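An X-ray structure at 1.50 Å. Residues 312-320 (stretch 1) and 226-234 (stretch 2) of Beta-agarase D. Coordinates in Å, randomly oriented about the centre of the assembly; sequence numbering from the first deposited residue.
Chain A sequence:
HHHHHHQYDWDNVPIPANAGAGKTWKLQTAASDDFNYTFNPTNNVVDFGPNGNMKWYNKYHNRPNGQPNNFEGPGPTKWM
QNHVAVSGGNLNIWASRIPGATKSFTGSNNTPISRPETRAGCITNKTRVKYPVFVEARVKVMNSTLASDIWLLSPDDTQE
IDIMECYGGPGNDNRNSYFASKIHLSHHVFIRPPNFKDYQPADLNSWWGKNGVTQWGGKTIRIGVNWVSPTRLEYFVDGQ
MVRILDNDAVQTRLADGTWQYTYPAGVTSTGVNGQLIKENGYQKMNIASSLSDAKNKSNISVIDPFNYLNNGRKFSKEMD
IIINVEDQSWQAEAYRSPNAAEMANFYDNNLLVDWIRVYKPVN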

ATOM      1  N   GLY A 312      12.631  17.099   9.496  1.00 13.10           N
ATOM      2  CA  GLY A 312      11.769  17.180  10.672  1.00 12.81           C
ATOM      3  C   GLY A 312      10.901  15.942  10.849  1.00 12.40           C
ATOM      4  O   GLY A 312       9.954  15.974  11.637  1.00 13.08           O
ATOM      5  N   ARG A 313      11.240  14.871  10.116  1.00 11.55           N
ATOM      6  CA  ARG A 313      10.646  13.519  10.268  1.00 11.13           C
ATOM      7  C   ARG A 313       9.154  13.559   9.981  1.00 11.82           C
ATOM      8  O   ARG A 313       8.314  13.144  10.787  1.00 11.61           O
ATOM      9  CB  ARG A 313      10.950  12.946  11.653  1.00 10.79           C
ATOM     10  CG  ARG A 313      12.433  12.898  11.920  1.00 10.70           C
ATOM     11  CD  ARG A 313      12.683  12.640  13.392  1.00 10.74           C
ATOM     12  NE  ARG A 313      14.071  12.888  13.769  1.00 12.31           N
ATOM     13  CZ  ARG A 313      15.064  12.007  13.685  1.00  9.22           C
ATOM     14  NH1 ARG A 313      14.877  10.779  13.217  1.00 10.31           N
ATOM     15  NH2 ARG A 313      16.284  12.364  14.088  1.00 12.75           N
ATOM     16  N   LYS A 314       8.835  14.066   8.802  1.00 11.68           N
ATOM     17  CA  LYS A 314       7.454  14.315   8.456  1.00 13.11           C
ATOM     18  C   LYS A 314       7.258  14.149   6.956  1.00 12.50           C
ATOM     19  O   LYS A 314       8.217  14.219   6.171  1.00 13.20           O
ATOM     20  CB  LYS A 314       7.031  15.714   8.925  1.00 13.58           C
ATOM     21  CG  LYS A 314       7.773  16.882   8.265  1.00 15.56           C
ATOM     22  CD  LYS A 314       7.260  18.220   8.811  1.00 17.08           C
ATOM     23  CE  LYS A 314       8.056  18.676  10.016  1.00 22.40           C
ATOM     24  NZ  LYS A 314       7.325  19.684  10.834  1.00 25.66           N
ATOM     25  N   PHE A 315       6.013  13.915   6.572  1.00 11.65           N
ATOM     26  CA  PHE A 315       5.643  13.941   5.173  1.00 11.89           C
ATOM     27  C   PHE A 315       5.557  15.403   4.736  1.00 12.74           C
ATOM     28  O   PHE A 315       5.156  16.289   5.505  1.00 13.92           O
ATOM     29  CB  PHE A 315       4.310  13.226   4.978  1.00 11.71           C
ATOM     30  CG  PHE A 315       4.332  11.776   5.386  1.00 11.33           C
ATOM     31  CD1 PHE A 315       5.065  10.838   4.647  1.00 12.36           C
ATOM     32  CD2 PHE A 315       3.619  11.342   6.502  1.00 11.34           C
ATOM     33  CE1 PHE A 315       5.087   9.497   5.016  1.00 10.67           C
ATOM     34  CE2 PHE A 315       3.634   9.986   6.892  1.00 11.27           C
ATOM     35  CZ  PHE A 315       4.389   9.059   6.129  1.00 10.68           C
ATOM     36  N   SER A 316       5.949  15.668   3.507  1.00 11.87           N
ATOM     37  CA  SER A 316       5.971  17.044   3.047  1.00 11.92           C
ATOM     38  C   SER A 316       5.710  17.169   1.557  1.00 11.70           C
ATOM     39  O   SER A 316       5.683  18.285   1.037  1.00 12.46           O
ATOM     40  CB  SER A 316       7.322  17.684   3.392  1.00 11.67           C
ATOM     41  OG  SER A 316       8.399  17.011   2.771  1.00 12.98           O
ATOM     42  N   LYS A 317       5.538  16.040   0.867  1.00 10.25           N
ATOM     43  CA  LYS A 317       5.454  16.064  -0.598  1.00  9.66           C
ATOM     44  C   LYS A 317       4.153  15.477  -1.122  1.00  8.97           C
ATOM     45  O   LYS A 317       3.669  14.449  -0.610  1.00  8.49           O
ATOM     46  CB  LYS A 317       6.640  15.317  -1.205  1.00  9.84           C
ATOM     47  CG  LYS A 317       7.976  16.043  -0.951  1.00 10.71           C
ATOM     48  CD  LYS A 317       9.193  15.173  -1.252  1.00 11.31           C
ATOM     49  CE  LYS A 317      10.483  15.976  -1.078  1.00 12.03           C
ATOM     50  NZ  LYS A 317      11.693  15.128  -1.270  1.00 14.05           N
ATOM     51  N   GLU A 318       3.581  16.121  -2.139  1.00  8.63           N
ATOM     52  CA  GLU A 318       2.462  15.527  -2.874  1.00  8.74           C
ATOM     53  C   GLU A 318       2.870  14.162  -3.448  1.00  7.25           C
ATOM     54  O   GLU A 318       4.051  13.897  -3.750  1.00  7.46           O
ATOM     55  CB  GLU A 318       1.920  16.438  -3.988  1.00  8.62           C
ATOM     56  CG  GLU A 318       2.886  16.642  -5.137  1.00 10.40           C
ATOM     57  CD  GLU A 318       2.320  17.460  -6.282  1.00 10.38           C
ATOM     58  OE1 GLU A 318       1.130  17.831  -6.235  1.00 13.43           O
ATOM     59  OE2 GLU A 318       3.100  17.697  -7.235  1.00 13.77           O
ATOM     60  N   MET A 319       1.867  13.307  -3.613  1.00  6.75           N
ATOM     61  CA  MET A 319       2.088  11.916  -3.983  1.00  6.35           C
ATOM     62  C   MET A 319       1.198  11.444  -5.133  1.00  5.94           C
ATOM     63  O   MET A 319       0.073  11.915  -5.293  1.00  6.82           O
ATOM     64  CB  MET A 319       1.869  11.015  -2.765  1.00  6.37           C
ATOM     65  CG  MET A 319       2.857  11.306  -1.644  1.00  5.35           C
ATOM     66  SD  MET A 319       2.662  10.109  -0.314  1.00  6.99           S
ATOM     67  CE  MET A 319       3.779  10.876   0.875  1.00  6.97           C
ATOM     68  N   ASP A 320       1.744  10.550  -5.958  1.00  5.70           N
ATOM     69  CA  ASP A 320       0.970   9.835  -6.965  1.00  6.00           C
ATOM     70  C   ASP A 320       0.220   8.674  -6.346  1.00  5.82           C
ATOM     71  O   ASP A 320       0.774   7.930  -5.529  1.00  6.13           O
ATOM     72  CB  ASP A 320       1.906   9.256  -8.030  1.00  5.99           C
ATOM     73  CG  ASP A 320       2.695  10.336  -8.761  1.00  5.92           C
ATOM     74  OD1 ASP A 320       2.061  11.313  -9.218  1.00  7.08           O
ATOM     75  OD2 ASP A 320       3.925  10.196  -8.883  1.00  7.32           O
TER
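Stretch 2 (226-234) NWVSPTRLE

Stretch 2 approaches stretch 1 as a strand hairpin. Strand residues N226 and W227 lead into a turn at P230 and T231, and the chain returns as a strand from R232 to E234. The two arms are paired by backbone hydrogen bonds, N226 N to E234 O at 2.7 Å, E234 N to N226 O at 2.9 Å and V228 N to R232 O at 3.0 Å. Stretch 1 is irregular through most of its length, so no crossing angle is assigned; the register is fixed instead by the closest CA pair, F315 CA and P230 CA, 4.5 Å apart. Contact buries 400 Å² in total, most of it on F315, W227 and P230.

One hydrogen bond joins the stretches. F315 N donates to P230 O at 2.9 Å with an N-H...O angle of 161°, close to linear, and so ties the loop backbone to the turn. Beside it, K314 CB lies 3.7 Å from P230 CB. The turn is itself braced by T231 N donating to S229 OG at 3.1 Å.

The apolar contacts come from side chains whose CA-to-CB bonds point toward the other stretch: F315 and M319 from stretch 1, W227 and L233 from stretch 2. F315 CB is 3.8 Å from W227 CZ2, and F315 CE2 is 3.9 Å from L233 CD1, so F315 meets both arms of the hairpin. M319 CE packs 3.7 Å from W227 CH2.

The aromatic geometry is oblique. The centroids of the F315 ring and the W227 five-membered ring are 5.6 Å apart, with planes at 77°. M319 SD lies 4.6 Å from the centroid of the W227 six-membered ring, 38° off its normal. K317 O approaches the tryptophan edge, 3.3 Å from W227 CH2; this buried carbonyl has no hydrogen-bonding partner in the model.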

ATOM      1  N   ASN A 226      -6.601   8.210   5.882  1.00  6.50           N
ATOM      2  CA  ASN A 226      -6.807   9.638   6.068  1.00  6.54           C
ATOM      3  C   ASN A 226      -5.446  10.229   6.387  1.00  7.07           C
ATOM      4  O   ASN A 226      -4.864   9.962   7.455  1.00  6.91           O
ATOM      5  CB  ASN A 226      -7.827   9.904   7.184  1.00  6.33           C
ATOM      6  CG  ASN A 226      -8.167  11.389   7.331  1.00  6.80           C
ATOM      7  OD1 ASN A 226      -8.023  12.173   6.391  1.00  9.13           O
ATOM      8  ND2 ASN A 226      -8.596  11.778   8.534  1.00  8.24           N
ATOM      9  N   TRP A 227      -4.899  10.964   5.415  1.00  7.50           N
ATOM     10  CA  TRP A 227      -3.615  11.628   5.564  1.00  7.42           C
ATOM     11  C   TRP A 227      -3.925  13.015   6.110  1.00  8.34           C
ATOM     12  O   TRP A 227      -4.362  13.922   5.389  1.00  9.29           O
ATOM     13  CB  TRP A 227      -2.886  11.652   4.218  1.00  7.49           C
ATOM     14  CG  TRP A 227      -1.557  12.323   4.230  1.00  7.64           C
ATOM     15  CD1 TRP A 227      -0.829  12.734   5.319  1.00  6.62           C
ATOM     16  CD2 TRP A 227      -0.769  12.639   3.076  1.00  6.65           C
ATOM     17  NE1 TRP A 227       0.354  13.307   4.902  1.00  8.35           N
ATOM     18  CE2 TRP A 227       0.406  13.265   3.530  1.00  7.19           C
ATOM     19  CE3 TRP A 227      -0.955  12.457   1.698  1.00  6.59           C
ATOM     20  CZ2 TRP A 227       1.394  13.709   2.653  1.00  7.96           C
ATOM     21  CZ3 TRP A 227      -0.000  12.904   0.842  1.00  7.17           C
ATOM     22  CH2 TRP A 227       1.172  13.514   1.314  1.00  7.60           C
ATOM     23  N   VAL A 228      -3.770  13.137   7.422  1.00  8.62           N
ATOM     24  CA  VAL A 228      -4.284  14.272   8.174  1.00  8.76           C
ATOM     25  C   VAL A 228      -3.339  15.464   8.083  1.00  9.20           C
ATOM     26  O   VAL A 228      -3.780  16.619   7.913  1.00 10.74           O
ATOM     27  CB  VAL A 228      -4.485  13.868   9.663  1.00  8.15           C
ATOM     28  CG1 VAL A 228      -4.919  15.071  10.517  1.00  9.65           C
ATOM     29  CG2 VAL A 228      -5.516  12.786   9.743  1.00  9.16           C
ATOM     30  N   SER A 229      -2.045  15.185   8.193  1.00  8.79           N
ATOM     31  CA  SER A 229      -1.047  16.226   8.361  1.00  8.58           C
ATOM     32  C   SER A 229       0.310  15.657   8.006  1.00  8.70           C
ATOM     33  O   SER A 229       0.417  14.475   7.675  1.00  9.01           O
ATOM     34  CB  SER A 229      -1.052  16.672   9.824  1.00  8.94           C
ATOM     35  OG  SER A 229      -0.476  15.643  10.618  1.00  9.45           O
ATOM     36  N   PRO A 230       1.367  16.471   8.100  1.00  8.63           N
ATOM     37  CA  PRO A 230       2.713  15.912   7.924  1.00  9.28           C
ATOM     38  C   PRO A 230       3.051  14.734   8.851  1.00  9.34           C
ATOM     39  O   PRO A 230       3.950  13.956   8.557  1.00 10.59           O
ATOM     40  CB  PRO A 230       3.625  17.110   8.227  1.00  9.69           C
ATOM     41  CG  PRO A 230       2.800  18.285   7.825  1.00 10.15           C
ATOM     42  CD  PRO A 230       1.402  17.939   8.270  1.00  9.30           C
ATOM     43  N   THR A 231       2.304  14.582   9.938  1.00 10.07           N
ATOM     44  CA  THR A 231       2.788  13.720  10.973  1.00 10.94           C
ATOM     45  C   THR A 231       1.708  12.697  11.424  1.00 10.13           C
ATOM     46  O   THR A 231       1.964  11.852  12.276  1.00  9.79           O
ATOM     47  CB  THR A 231       3.374  14.722  12.009  1.00 12.57           C
ATOM     48  OG1 THR A 231       4.807  14.603  12.167  1.00 16.08           O
ATOM     49  CG2 THR A 231       2.571  14.903  13.188  1.00 13.00           C
ATOM     50  N   ARG A 232       0.546  12.708  10.768  1.00  8.73           N
ATOM     51  CA  ARG A 232      -0.567  11.822  11.186  1.00  7.84           C
ATOM     52  C   ARG A 232      -1.275  11.109  10.034  1.00  7.30           C
ATOM     53  O   ARG A 232      -1.705  11.760   9.066  1.00  8.00           O
ATOM     54  CB  ARG A 232      -1.596  12.549  12.062  1.00  8.29           C
ATOM     55  CG  ARG A 232      -2.749  11.646  12.568  1.00  8.35           C
ATOM     56  CD  ARG A 232      -3.628  12.437  13.506  1.00  9.75           C
ATOM     57  NE  ARG A 232      -4.894  11.798  13.882  1.00 10.11           N
ATOM     58  CZ  ARG A 232      -5.292  11.556  15.135  1.00 10.04           C
ATOM     59  NH1 ARG A 232      -4.486  11.812  16.165  1.00  9.31           N
ATOM     60  NH2 ARG A 232      -6.499  11.039  15.346  1.00 10.59           N
ATOM     61  N   LEU A 233      -1.404   9.785  10.186  1.00  7.61           N
ATOM     62  CA  LEU A 233      -2.133   8.907   9.249  1.00  7.09           C
ATOM     63  C   LEU A 233      -3.150   8.099  10.019  1.00  7.46           C
ATOM     64  O   LEU A 233      -2.847   7.625  11.112  1.00  7.45           O
ATOM     65  CB  LEU A 233      -1.193   7.899   8.588  1.00  7.36           C
ATOM     66  CG  LEU A 233       0.050   8.404   7.862  1.00  7.17           C
ATOM     67  CD1 LEU A 233       0.910   7.240   7.336  1.00  8.97           C
ATOM     68  CD2 LEU A 233      -0.332   9.370   6.729  1.00  7.68           C
ATOM     69  N   GLU A 234      -4.334   7.906   9.433  1.00  6.75           N
ATOM     70  CA  GLU A 234      -5.351   7.045  10.040  1.00  6.16           C
ATOM     71  C   GLU A 234      -5.790   6.029   9.000  1.00  6.37           C
ATOM     72  O   GLU A 234      -5.976   6.400   7.832  1.00  6.13           O
ATOM     73  CB  GLU A 234      -6.562   7.857  10.469  1.00  6.11           C
ATOM     74  CG  GLU A 234      -6.266   8.960  11.483  1.00  7.60           C
ATOM     75  CD  GLU A 234      -7.345  10.028  11.552  1.00  8.36           C
ATOM     76  OE1 GLU A 234      -8.343   9.948  10.803  1.00  9.11           O
ATOM     77  OE2 GLU A 234      -7.184  10.947  12.387  1.00  9.74           O
TER